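Local coordinates for HD domain-containing protein (Aquifex aeolicus, PDB 2HEK) that may act as a dGTPase, as its family is assigned, and binds zinc at an HD-type site and GDP in pockets apart from it, at residues F5-P8 / L9-F12; T50-E53 / H54-V58; V58-I61 / T62-C66; S160-M163 / D164-R167; I211-Y214 / F215-Q219. All blocks are in the same frame, centred on the assembly; numbering follows the deposited sequence.

Contact 1 (F5-P8 / L9-F12); sequences FSDP and LYGF. With GDP (guanosine-5'-diphosphate), chain H.
Asp7 and Tyr10 lie side by side at the turn of the hairpin, their side chains pointing the same way. A chi1 of -173° sets the Asp7 carboxylate where OD1 meets Leu9 N and OD2 meets the Tyr10 edge. OD1 takes the N-H of Leu9 at 3.0 Å, approached from above the carboxylate plane. OD2 sits at the edge of the phenol, 3.3 Å from Tyr10 CD1, while the planes of carboxylate and ring stand 72° apart. CB of Leu9 covers one face of that ring, 3.7 Å above its centre. Below the side chains, Asp7 O accepts from both Tyr10 N (2.9 Å) and Gly11 N (2.7 Å), a classic beta bulge in which two residues face one. Gly11 has backbone angles that call for glycine, and its O returns a bond to Asp7 N. On the other face of the hairpin Ser6 OG rests 3.5 Å from Phe12 CE1, and Ser6 OG also bonds a glycerol, probably from the crystallisation liquor. The Phe5 ring, clear of residues 9-12, meets GDP: its CE1 comes within 3.2 Å of GDP C4, with GDP O2' over one ring face and GDP N7 at the edge. The acid thus works in two directions, OD1 holding Leu9 N within the turn and OD2 making a salt bridge with Arg168. Tyr10 OH, bonded to Asp164, is a separate tie from the hairpin tip to helix 160-173, and two residues before Asp7 the Phe5 ring packs on the guanine base.

Contact 2 (T50-E53 / H54-V58); sequences TRFE and HSLGV. With ZN (zinc ion), chain D; PO4 (phosphate ion), chain C.
Ser55 and His54 fold back on the first turn of helix 51-69, where backbone bonds, a cap, metal chemistry and apolar packing meet. Among the hydrogen bonds, Arg51 O is gripped twice by Ser55, from N and from OG, each at 2.8 Å and from opposite faces of the carbonyl plane. His54 N, Leu56 N and Gly57 N bond to Thr50, Phe52 and Glu53 in regular helical fashion. Thr50 and Glu53 close the end with a capping box: Thr50 N gives to Glu53 OE1 at 2.9 Å, meeting it from above the carboxylate plane, and Thr50 OG1 receives a weak bond from Phe52 N. Glu53 can reach back because its chain is bent at chi2 (92°).

The metal contacts belong to His54. Its ring swings out with CG anti to the backbone N (chi1 171°), and NE2 binds zinc at 2.3 Å beside a water and O2 of a phosphate ion, probably from the crystallisation liquor; Asp161 is a further ligand. ND1 is bonded to Asp164, which fixes the ring's rotation, and Val58 CG2 lies over one face, offset toward the rim. Arg51 NH1 donates to the same phosphate O2 at 3.0 Å, at the guanidinium edge, near its plane; Asp85, which belongs to the zinc site, also pairs with Arg51 in a salt bridge.

Apolar packing is carried by Phe52 CE2 against Leu56 CD1, 3.9 Å apart. Phe52 also lines the GDP pocket and meets Phe28 and Arg32. Val58 and Glu53 touch helix 160-173, Phe52 and Leu56 helix 17-23, Phe52 and Ser55 helix 26-29, and Phe52 packs on Pro45 of the second subunit.

Contact 3 (V58-I61 / T62-C66); sequences VYHI and TERIC
Arg64 reaches back along helix 51-69 to His60, one turn earlier. Its CB starts 3.4 Å from Ile61 O. CG is anti to the carbonyl carbon, 3.5 Å from His60 O, and sits over one face of the imidazole, offset toward the rim. After the bend at chi2 (-78°) the chain passes beyond the CE1/NE2 rim of the imidazole, crossing it obliquely, and NE comes 4.0 Å from His60 CE1. At the tip the guanidinium is met by an imidazole corner: His60 CE1 lies over one of its faces, 3.5 Å from Arg64 NH2, and the two planes are 64° apart. This is an oblique meeting, not a flat stack.

The neighbouring ring atom, ND1, is turned to water. His60 ND1 is 2.9 Å from a water in the ring plane, and that water donates to Glu63 OE1 at 2.6 Å, bridging residues three apart. Glu63 OE2 has its own partner in the salt bridge with Lys78. Thr62 OG1 donates to Val58 O at 2.7 Å, from above the carbonyl plane, while Thr62 N bonds to that same oxygen; Thr62 OG1 also pairs with Ser160 OG. Further round, Ile61 CG2 packs on Ile65 CD1 at 3.8 Å.

The helix thus shows two chemistries. Thr62, Val58, Ile61 and Ile65 meet Ser160 of helix 160-173. Arginine and glutamate instead gather at His60, whose ring also meets Tyr10; the carboxylate, reached through water, might favour a protonated imidazole and the guanidinium might disfavour it, though the charge is not seen.

Contact 4 (S160-M163 / D164-R167); sequences SDRM and DYLR. With ZN (zinc ion), chain D.
Tyr165 takes the crowded position in the middle of a helix, with CG between its backbone N and carbonyl carbon (chi1 72°), and so lays its ring back over Arg162. Arg162 CA stands 3.8 Å from the ring centroid and 15° off the normal, a CH-pi contact made by a main-chain carbon. The side chains of the two residues run alongside one another: Arg162 CG is 3.2 Å from Tyr165 OH, and further out a single water joins them, accepting from Arg162 NE at 3.1 Å and lying 2.8 Å from Tyr165 OH. Arg162 NH1 continues to Gly156 O.

The ring edge also meets the metal ligand one turn back. Asp161 OD1 binds zinc at 2.1 Å, and OD2 of the same carboxylate lies in the ring plane at the tyrosine's edge, 4.0 Å from Tyr165 CE2; the carboxylate and phenol planes are nearly perpendicular, 87° apart. The ring edge thus walls one flank of the carboxylate. Tyr165 N bonds to Asp161 O as well, so ligand and ring are tied to the same helical turn, and Leu166 N does likewise with Arg162 O.

Around this turn, Asp161 and Ser160 pack on Val58 of helix 51-69. Leu166 packs on Phe209, Met216 and Tyr221 of helix 203-221, and Met163 reaches Leu185 and Ile186 of helix 183-187. Helix 160-173 therefore meets helix 51-69, which carries another zinc ligand in His54, with one part of its surface and helices 183-187 and 203-221 with others.

Contact 5 (I211-Y214 / F215-Q219); sequences ISRY and FMYVQ
CG of Tyr214 is anti to its backbone N (chi1 165°), whereas CG of Phe215 is anti to the carbonyl carbon, and these torsions turn the Tyr214 edge to the Phe215 face. The adjacent rings meet edge-to-face, T-shaped, with centroids 5.6 Å apart and planes at 69°. Over one face of Tyr214, Val218 CG1 makes a CH-pi contact, 4.0 Å from the ring centroid and offset toward the rim. Ile211 CG2 touches Phe215 CE1 at 3.5 Å, the two side chains lying alongside each other.

On another side of the helix the extended Arg213 crosses Tyr217. Tyr217 CE1 lies over one face of the guanidinium of Arg213, 3.9 Å above its plane, while Tyr217 CD1 comes 3.3 Å from Arg213 O at the ring edge. A water accepts from Arg213 NE at 3.0 Å and has a weak bond to Tyr217 OH; Arg213 NH1 is bonded to Glu319 O. Backbone bonds from Phe215 N to Ile211 O and from Val218 N to Tyr214 O keep the turns regular before a wider, pi-type turn at 217-219.

Two of these aromatic residues meet the fourth subunit: Tyr214 OH is bonded to Glu207 of that subunit, and Phe215 packs on the same residue. Met216 packs on Leu166 and Ala170 of helix 160-173. What results is helix-helix packing in which an aromatic-rich helix of the HD-associated region, 203-221, lies against helix 160-173 of the HD domain and also contacts the fourth subunit.

Overall arrangement
Contacts 2 and 4 share the zinc: their centres are 10 Å apart, and His54 and Asp161 are ligands of the same ion. Contact 3 continues contact 2 along helix 51-69 through Val58, and its centre lies 11 Å from that of contact 4. Contact 1 touches all three, its Tyr10 lying among them, while its Phe5 reaches GDP; contact 2 also reaches the GDP pocket through Phe52, so helix 51-69 carries both a GDP-pocket residue and a zinc ligand. Contact 5 stands apart, about 11 Å from the nearest atoms of contacts 1 and 2, and joins the rest only through contact 4, by Leu166 packing and a shared water.

Contact 1 (F5-P8 / L9-F12)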
# COMPACT_ATOMS: atom_id res chain seq x y z
N PHE A 5 -10.87 6.87 -17.24
CA PHE A 5 -9.52 6.45 -17.66
C PHE A 5 -8.86 5.83 -16.45
O PHE A 5 -8.82 6.46 -15.40
CB PHE A 5 -8.68 7.66 -18.02
CG PHE A 5 -9.13 8.37 -19.28
CD1 PHE A 5 -8.59 8.04 -20.51
CD2 PHE A 5 -10.08 9.39 -19.21
CE1 PHE A 5 -8.98 8.72 -21.67
CE2 PHE A 5 -10.51 10.06 -20.37
CZ PHE A 5 -9.95 9.72 -21.60
N SER A 6 -8.29 4.64 -16.59
CA SER A 6 -7.52 4.02 -15.50
C SER A 6 -6.32 4.87 -15.23
O SER A 6 -5.63 5.29 -16.18
CB SER A 6 -6.97 2.62 -15.86
OG SER A 6 -8.02 1.70 -15.99
N ASP A 7 -6.04 5.09 -13.95
CA ASP A 7 -4.84 5.83 -13.54
C ASP A 7 -4.41 5.18 -12.25
O ASP A 7 -5.14 5.28 -11.26
CB ASP A 7 -5.16 7.33 -13.30
CG ASP A 7 -3.90 8.18 -13.02
OD1 ASP A 7 -2.87 7.63 -12.58
OD2 ASP A 7 -3.94 9.44 -13.23
N PRO A 8 -3.23 4.52 -12.25
CA PRO A 8 -2.80 3.80 -11.03
C PRO A 8 -2.62 4.72 -9.82
O PRO A 8 -2.63 4.23 -8.68
CB PRO A 8 -1.45 3.19 -11.44
CG PRO A 8 -0.97 4.03 -12.61
CD PRO A 8 -2.25 4.40 -13.34
N LEU A 9 -2.50 6.05 -10.04
CA LEU A 9 -2.40 6.95 -8.90
C LEU A 9 -3.75 7.14 -8.21
O LEU A 9 -3.81 7.38 -7.02
CB LEU A 9 -1.85 8.33 -9.32
CG LEU A 9 -0.33 8.47 -9.28
CD1 LEU A 9 0.42 7.49 -10.24
CD2 LEU A 9 -0.10 9.89 -9.62
N TYR A 10 -4.85 7.05 -8.95
CA TYR A 10 -6.14 7.53 -8.42
C TYR A 10 -7.23 6.50 -8.54
O TYR A 10 -8.32 6.71 -8.03
CB TYR A 10 -6.60 8.79 -9.20
CG TYR A 10 -5.57 9.89 -9.09
CD1 TYR A 10 -4.99 10.43 -10.24
CD2 TYR A 10 -5.14 10.36 -7.84
CE1 TYR A 10 -4.02 11.43 -10.16
CE2 TYR A 10 -4.15 11.36 -7.75
CZ TYR A 10 -3.63 11.89 -8.90
OH TYR A 10 -2.69 12.87 -8.83
N GLY A 11 -6.97 5.40 -9.25
CA GLY A 11 -8.03 4.44 -9.59
C GLY A 11 -8.55 4.77 -10.99
O GLY A 11 -8.11 4.19 -11.99
N PHE A 12 -9.49 5.69 -11.07
CA PHE A 12 -10.01 6.16 -12.39
C PHE A 12 -10.07 7.67 -12.39
O PHE A 12 -10.30 8.26 -11.35
CB PHE A 12 -11.40 5.58 -12.65
CG PHE A 12 -11.38 4.11 -12.96
CD1 PHE A 12 -11.24 3.67 -14.28
CD2 PHE A 12 -11.44 3.17 -11.93
CE1 PHE A 12 -11.20 2.31 -14.57
CE2 PHE A 12 -11.38 1.80 -12.22
CZ PHE A 12 -11.26 1.38 -13.54
PB GDP H . -15.40 2.85 -26.58
O1B GDP H . -15.22 1.49 -25.95
O2B GDP H . -16.77 2.92 -27.24
O3B GDP H . -15.33 3.93 -25.51
O3A GDP H . -14.26 3.09 -27.71
PA GDP H . -12.92 3.97 -27.45
O1A GDP H . -13.26 5.39 -27.04
O2A GDP H . -11.98 3.99 -28.64
O5' GDP H . -12.23 3.17 -26.22
C5' GDP H . -11.03 3.62 -25.61
C4' GDP H . -11.25 3.64 -24.11
O4' GDP H . -9.97 3.76 -23.49
C3' GDP H . -12.09 4.84 -23.65
O3' GDP H . -13.38 4.45 -23.15
C2' GDP H . -11.26 5.53 -22.58
O2' GDP H . -11.76 5.18 -21.28
C1' GDP H . -9.85 4.97 -22.73
N9 GDP H . -8.90 5.91 -23.41
C8 GDP H . -7.57 5.94 -23.22
N7 GDP H . -6.95 6.90 -23.96
C5 GDP H . -7.92 7.53 -24.66
C6 GDP H . -7.98 8.64 -25.64
O6 GDP H . -6.96 9.23 -26.00
N1 GDP H . -9.18 8.98 -26.13
C2 GDP H . -10.33 8.36 -25.79
N2 GDP H . -11.50 8.77 -26.33
N3 GDP H . -10.35 7.33 -24.90
C4 GDP H . -9.20 6.88 -24.31

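Contact 2 (T50-E53 / H54-V58)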
# COMPACT_ATOMS: atom_id res chain seq x y z
N THR A 50 4.22 9.88 -19.09
CA THR A 50 4.25 11.01 -20.03
C THR A 50 3.42 12.19 -19.56
O THR A 50 2.66 12.08 -18.58
CB THR A 50 3.79 10.60 -21.44
OG1 THR A 50 2.37 10.53 -21.45
CG2 THR A 50 4.33 9.23 -21.83
N ARG A 51 3.59 13.33 -20.25
CA ARG A 51 2.83 14.56 -19.93
C ARG A 51 1.32 14.38 -20.12
O ARG A 51 0.51 15.06 -19.46
CB ARG A 51 3.38 15.73 -20.77
CG ARG A 51 4.77 16.08 -20.24
CD ARG A 51 5.13 17.54 -20.42
NE ARG A 51 6.41 17.77 -19.73
CZ ARG A 51 6.57 18.09 -18.45
NH1 ARG A 51 5.53 18.30 -17.63
NH2 ARG A 51 7.80 18.22 -17.98
N PHE A 52 0.95 13.42 -20.96
CA PHE A 52 -0.47 13.07 -21.22
C PHE A 52 -1.13 12.60 -19.94
O PHE A 52 -2.14 13.16 -19.49
CB PHE A 52 -0.57 12.01 -22.32
CG PHE A 52 -1.98 11.62 -22.71
CD1 PHE A 52 -2.60 12.22 -23.80
CD2 PHE A 52 -2.65 10.59 -22.04
CE1 PHE A 52 -3.89 11.84 -24.20
CE2 PHE A 52 -3.95 10.21 -22.39
CZ PHE A 52 -4.59 10.87 -23.50
N GLU A 53 -0.56 11.58 -19.30
CA GLU A 53 -1.18 11.09 -18.06
C GLU A 53 -1.11 12.11 -16.95
O GLU A 53 -2.04 12.21 -16.14
CB GLU A 53 -0.54 9.78 -17.58
CG GLU A 53 -0.52 8.65 -18.63
CD GLU A 53 0.78 8.63 -19.44
OE1 GLU A 53 1.86 8.29 -18.88
OE2 GLU A 53 0.69 8.95 -20.65
N HIS A 54 0.03 12.80 -16.85
CA HIS A 54 0.18 13.90 -15.87
C HIS A 54 -0.96 14.94 -16.04
O HIS A 54 -1.60 15.35 -15.06
CB HIS A 54 1.56 14.58 -16.02
CG HIS A 54 1.70 15.83 -15.21
ND1 HIS A 54 1.46 15.86 -13.85
CD2 HIS A 54 2.06 17.09 -15.56
CE1 HIS A 54 1.65 17.09 -13.40
NE2 HIS A 54 2.02 17.85 -14.42
N SER A 55 -1.24 15.35 -17.28
CA SER A 55 -2.32 16.35 -17.52
C SER A 55 -3.70 15.87 -17.09
O SER A 55 -4.47 16.65 -16.53
CB SER A 55 -2.35 16.77 -19.00
OG SER A 55 -1.12 17.38 -19.37
N LEU A 56 -4.00 14.57 -17.28
CA LEU A 56 -5.26 13.97 -16.80
C LEU A 56 -5.29 13.98 -15.29
O LEU A 56 -6.31 14.25 -14.68
CB LEU A 56 -5.39 12.50 -17.29
CG LEU A 56 -5.55 12.21 -18.79
CD1 LEU A 56 -5.88 10.74 -19.08
CD2 LEU A 56 -6.68 13.06 -19.31
N GLY A 57 -4.14 13.72 -14.69
CA GLY A 57 -4.00 13.75 -13.22
C GLY A 57 -4.18 15.15 -12.68
O GLY A 57 -4.84 15.35 -11.65
N VAL A 58 -3.60 16.15 -13.35
CA VAL A 58 -3.82 17.57 -12.92
C VAL A 58 -5.32 17.96 -12.97
O VAL A 58 -5.88 18.53 -12.02
CB VAL A 58 -2.96 18.54 -13.73
CG1 VAL A 58 -3.24 20.00 -13.29
CG2 VAL A 58 -1.46 18.24 -13.52
ZN ZN D . 2.66 19.93 -15.08
P PO4 C . 4.95 21.21 -15.27
O1 PO4 C . 4.33 21.79 -16.52
O2 PO4 C . 4.67 19.73 -15.15
O3 PO4 C . 6.45 21.43 -15.31
O4 PO4 C . 4.46 21.96 -14.08
O HOH W 1 0.51 20.37 -15.76

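Contact 3 (V58-I61 / T62-C66)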
# COMPACT_ATOMS: atom_id res chain seq x y z
N VAL A 58 -3.60 16.15 -13.35
CA VAL A 58 -3.82 17.57 -12.92
C VAL A 58 -5.32 17.96 -12.97
O VAL A 58 -5.88 18.53 -12.02
CB VAL A 58 -2.96 18.54 -13.73
CG1 VAL A 58 -3.24 20.00 -13.29
CG2 VAL A 58 -1.46 18.24 -13.52
N TYR A 59 -5.97 17.62 -14.09
CA TYR A 59 -7.42 17.79 -14.22
C TYR A 59 -8.15 17.13 -13.02
O TYR A 59 -9.01 17.74 -12.43
CB TYR A 59 -7.88 17.17 -15.53
CG TYR A 59 -9.38 17.07 -15.74
CD1 TYR A 59 -10.12 15.97 -15.25
CD2 TYR A 59 -10.06 18.05 -16.50
CE1 TYR A 59 -11.54 15.88 -15.47
CE2 TYR A 59 -11.44 17.96 -16.74
CZ TYR A 59 -12.18 16.88 -16.24
OH TYR A 59 -13.54 16.83 -16.49
N HIS A 60 -7.81 15.90 -12.68
CA HIS A 60 -8.47 15.18 -11.58
C HIS A 60 -8.19 15.81 -10.20
O HIS A 60 -9.12 16.00 -9.38
CB HIS A 60 -7.97 13.72 -11.60
CG HIS A 60 -8.42 12.92 -10.43
ND1 HIS A 60 -9.71 12.45 -10.31
CD2 HIS A 60 -7.76 12.52 -9.31
CE1 HIS A 60 -9.82 11.78 -9.17
NE2 HIS A 60 -8.66 11.81 -8.55
N ILE A 61 -6.93 16.17 -9.93
CA ILE A 61 -6.62 16.83 -8.66
C ILE A 61 -7.26 18.24 -8.57
O ILE A 61 -7.75 18.63 -7.50
CB ILE A 61 -5.08 16.91 -8.38
CG1 ILE A 61 -4.56 15.50 -8.15
CG2 ILE A 61 -4.77 17.77 -7.10
CD1 ILE A 61 -5.11 14.84 -6.85
N THR A 62 -7.27 18.97 -9.69
CA THR A 62 -7.95 20.27 -9.73
C THR A 62 -9.42 20.10 -9.36
O THR A 62 -9.93 20.90 -8.58
CB THR A 62 -7.83 20.93 -11.12
OG1 THR A 62 -6.43 21.08 -11.43
CG2 THR A 62 -8.49 22.32 -11.10
N GLU A 63 -10.09 19.10 -9.93
CA GLU A 63 -11.50 18.76 -9.58
C GLU A 63 -11.67 18.60 -8.08
O GLU A 63 -12.58 19.20 -7.46
CB GLU A 63 -11.95 17.49 -10.29
CG GLU A 63 -13.48 17.15 -10.19
CD GLU A 63 -13.86 16.11 -11.24
OE1 GLU A 63 -13.29 14.98 -11.19
OE2 GLU A 63 -14.70 16.42 -12.13
N ARG A 64 -10.80 17.78 -7.49
CA ARG A 64 -10.84 17.48 -6.07
C ARG A 64 -10.69 18.74 -5.23
O ARG A 64 -11.46 18.98 -4.28
CB ARG A 64 -9.74 16.46 -5.72
CG ARG A 64 -10.02 15.04 -6.19
CD ARG A 64 -11.03 14.34 -5.27
NE ARG A 64 -11.14 12.89 -5.55
CZ ARG A 64 -12.02 12.34 -6.39
NH1 ARG A 64 -12.90 13.10 -7.04
NH2 ARG A 64 -12.03 11.02 -6.57
N ILE A 65 -9.70 19.57 -5.57
CA ILE A 65 -9.45 20.79 -4.78
C ILE A 65 -10.64 21.77 -4.91
O ILE A 65 -11.05 22.37 -3.93
CB ILE A 65 -8.15 21.51 -5.22
CG1 ILE A 65 -6.88 20.69 -4.87
CG2 ILE A 65 -8.07 22.93 -4.59
CD1 ILE A 65 -5.60 21.16 -5.61
N CYS A 66 -11.19 21.92 -6.12
CA CYS A 66 -12.41 22.75 -6.32
C CYS A 66 -13.59 22.24 -5.49
O CYS A 66 -14.34 23.03 -4.90
CB CYS A 66 -12.79 22.80 -7.80
SG CYS A 66 -11.63 23.80 -8.74
O HOH W 2 -11.66 13.37 -12.31

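Contact 4 (S160-M163 / D164-R167)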
# COMPACT_ATOMS: atom_id res chain seq x y z
N SER A 160 -2.40 21.84 -7.87
CA SER A 160 -2.72 20.52 -8.45
C SER A 160 -1.61 20.01 -9.37
O SER A 160 -1.39 18.79 -9.49
CB SER A 160 -4.04 20.63 -9.23
OG SER A 160 -3.92 21.61 -10.26
N ASP A 161 -0.92 20.93 -10.04
CA ASP A 161 0.21 20.52 -10.90
C ASP A 161 1.29 19.77 -10.10
O ASP A 161 1.61 18.62 -10.41
CB ASP A 161 0.79 21.75 -11.60
CG ASP A 161 1.86 21.41 -12.60
OD1 ASP A 161 1.86 20.32 -13.19
OD2 ASP A 161 2.71 22.28 -12.84
N ARG A 162 1.81 20.40 -9.04
CA ARG A 162 2.79 19.80 -8.16
C ARG A 162 2.27 18.57 -7.45
O ARG A 162 2.99 17.60 -7.35
CB ARG A 162 3.22 20.76 -7.06
CG ARG A 162 4.25 21.74 -7.50
CD ARG A 162 4.77 22.55 -6.30
NE ARG A 162 5.91 23.37 -6.71
CZ ARG A 162 5.84 24.64 -7.07
NH1 ARG A 162 4.67 25.28 -7.05
NH2 ARG A 162 6.95 25.29 -7.43
N MET A 163 1.05 18.62 -6.94
CA MET A 163 0.51 17.48 -6.25
C MET A 163 0.51 16.27 -7.18
O MET A 163 0.84 15.15 -6.75
CB MET A 163 -0.90 17.79 -5.76
CG MET A 163 -0.95 18.53 -4.42
SD MET A 163 -2.54 18.30 -3.58
CE MET A 163 -2.54 19.73 -2.50
N ASP A 164 0.18 16.47 -8.44
CA ASP A 164 0.18 15.31 -9.31
C ASP A 164 1.58 14.87 -9.66
O ASP A 164 1.89 13.68 -9.58
CB ASP A 164 -0.59 15.49 -10.62
CG ASP A 164 -0.61 14.19 -11.43
OD1 ASP A 164 0.19 14.06 -12.38
OD2 ASP A 164 -1.43 13.31 -11.11
N TYR A 165 2.48 15.79 -10.10
CA TYR A 165 3.76 15.26 -10.54
C TYR A 165 4.60 14.70 -9.40
O TYR A 165 5.33 13.73 -9.62
CB TYR A 165 4.52 16.23 -11.46
CG TYR A 165 5.14 17.49 -10.90
CD1 TYR A 165 6.08 17.43 -9.88
CD2 TYR A 165 4.76 18.73 -11.41
CE1 TYR A 165 6.63 18.62 -9.38
CE2 TYR A 165 5.29 19.93 -10.91
CZ TYR A 165 6.23 19.86 -9.89
OH TYR A 165 6.78 21.02 -9.38
N LEU A 166 4.52 15.26 -8.19
CA LEU A 166 5.33 14.71 -7.10
C LEU A 166 4.94 13.26 -6.85
O LEU A 166 5.80 12.39 -6.76
CB LEU A 166 5.21 15.51 -5.79
CG LEU A 166 5.87 16.90 -5.80
CD1 LEU A 166 5.44 17.63 -4.50
CD2 LEU A 166 7.43 16.77 -5.93
N ARG A 167 3.63 13.02 -6.75
CA ARG A 167 3.09 11.65 -6.56
C ARG A 167 3.36 10.72 -7.75
O ARG A 167 3.74 9.54 -7.58
CB ARG A 167 1.58 11.70 -6.20
CG ARG A 167 0.85 10.31 -6.01
CD ARG A 167 -0.73 10.37 -5.47
NE ARG A 167 -1.09 9.02 -5.07
CZ ARG A 167 -2.16 8.75 -4.36
NH1 ARG A 167 -2.95 9.74 -3.96
NH2 ARG A 167 -2.42 7.50 -4.03
ZN ZN D . 2.66 19.93 -15.08
O HOH W 3 8.03 21.18 -6.92
O HOH W 1 0.51 20.37 -15.76

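Contact 5 (I211-Y214 / F215-Q219)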
# COMPACT_ATOMS: atom_id res chain seq x y z
N ILE A 211 8.20 17.67 3.09
CA ILE A 211 9.23 16.62 3.22
C ILE A 211 9.22 15.71 2.00
O ILE A 211 10.29 15.33 1.45
CB ILE A 211 9.02 15.72 4.46
CG1 ILE A 211 9.12 16.52 5.76
CG2 ILE A 211 10.06 14.61 4.45
CD1 ILE A 211 10.38 17.32 5.94
N SER A 212 8.02 15.34 1.56
CA SER A 212 7.93 14.51 0.35
C SER A 212 8.56 15.23 -0.85
O SER A 212 9.29 14.63 -1.66
CB SER A 212 6.49 14.06 0.12
OG SER A 212 5.75 15.04 -0.64
N ARG A 213 8.34 16.53 -0.95
CA ARG A 213 8.98 17.31 -2.02
C ARG A 213 10.51 17.33 -1.87
O ARG A 213 11.26 17.16 -2.86
CB ARG A 213 8.40 18.74 -2.01
CG ARG A 213 8.90 19.63 -3.09
CD ARG A 213 8.23 21.05 -2.95
NE ARG A 213 8.65 21.92 -4.06
CZ ARG A 213 9.66 22.79 -4.00
NH1 ARG A 213 10.38 22.93 -2.88
NH2 ARG A 213 9.96 23.53 -5.06
N TYR A 214 11.00 17.50 -0.64
CA TYR A 214 12.47 17.42 -0.41
C TYR A 214 13.02 16.08 -0.93
O TYR A 214 14.05 16.04 -1.60
CB TYR A 214 12.79 17.52 1.10
CG TYR A 214 14.18 17.10 1.47
CD1 TYR A 214 15.25 18.02 1.45
CD2 TYR A 214 14.44 15.78 1.88
CE1 TYR A 214 16.57 17.61 1.83
CE2 TYR A 214 15.72 15.38 2.26
CZ TYR A 214 16.78 16.28 2.23
OH TYR A 214 18.04 15.81 2.61
N PHE A 215 12.37 14.97 -0.58
CA PHE A 215 12.85 13.67 -1.07
C PHE A 215 12.90 13.56 -2.59
O PHE A 215 13.87 13.04 -3.15
CB PHE A 215 12.04 12.53 -0.49
CG PHE A 215 12.43 12.19 0.92
CD1 PHE A 215 11.50 12.25 1.96
CD2 PHE A 215 13.73 11.77 1.21
CE1 PHE A 215 11.87 11.88 3.29
CE2 PHE A 215 14.12 11.42 2.52
CZ PHE A 215 13.16 11.50 3.57
N MET A 216 11.88 14.04 -3.29
CA MET A 216 11.91 13.97 -4.75
C MET A 216 13.09 14.76 -5.32
O MET A 216 13.72 14.31 -6.28
CB MET A 216 10.59 14.43 -5.37
CG MET A 216 9.42 13.47 -5.07
SD MET A 216 9.80 11.73 -5.58
CE MET A 216 10.08 11.91 -7.33
N TYR A 217 13.39 15.92 -4.75
CA TYR A 217 14.55 16.72 -5.20
C TYR A 217 15.87 16.03 -4.96
O TYR A 217 16.69 15.93 -5.89
CB TYR A 217 14.55 18.15 -4.60
CG TYR A 217 13.71 19.03 -5.45
CD1 TYR A 217 12.33 19.12 -5.23
CD2 TYR A 217 14.25 19.67 -6.56
CE1 TYR A 217 11.52 19.85 -6.08
CE2 TYR A 217 13.45 20.43 -7.41
CZ TYR A 217 12.09 20.52 -7.16
OH TYR A 217 11.28 21.27 -7.98
N VAL A 218 16.09 15.54 -3.74
CA VAL A 218 17.39 14.93 -3.46
C VAL A 218 17.57 13.59 -4.16
O VAL A 218 18.68 13.27 -4.63
CB VAL A 218 17.73 14.83 -1.95
CG1 VAL A 218 17.85 16.23 -1.38
CG2 VAL A 218 16.72 13.97 -1.17
N GLN A 219 16.49 12.82 -4.27
CA GLN A 219 16.63 11.46 -4.81
C GLN A 219 16.61 11.46 -6.35
O GLN A 219 17.36 10.71 -6.99
CB GLN A 219 15.57 10.51 -4.20
CG GLN A 219 15.52 9.06 -4.75
CD GLN A 219 16.55 8.12 -4.09
OE1 GLN A 219 17.48 8.57 -3.40
NE2 GLN A 219 16.38 6.80 -4.29
O HOH W 3 8.03 21.18 -6.92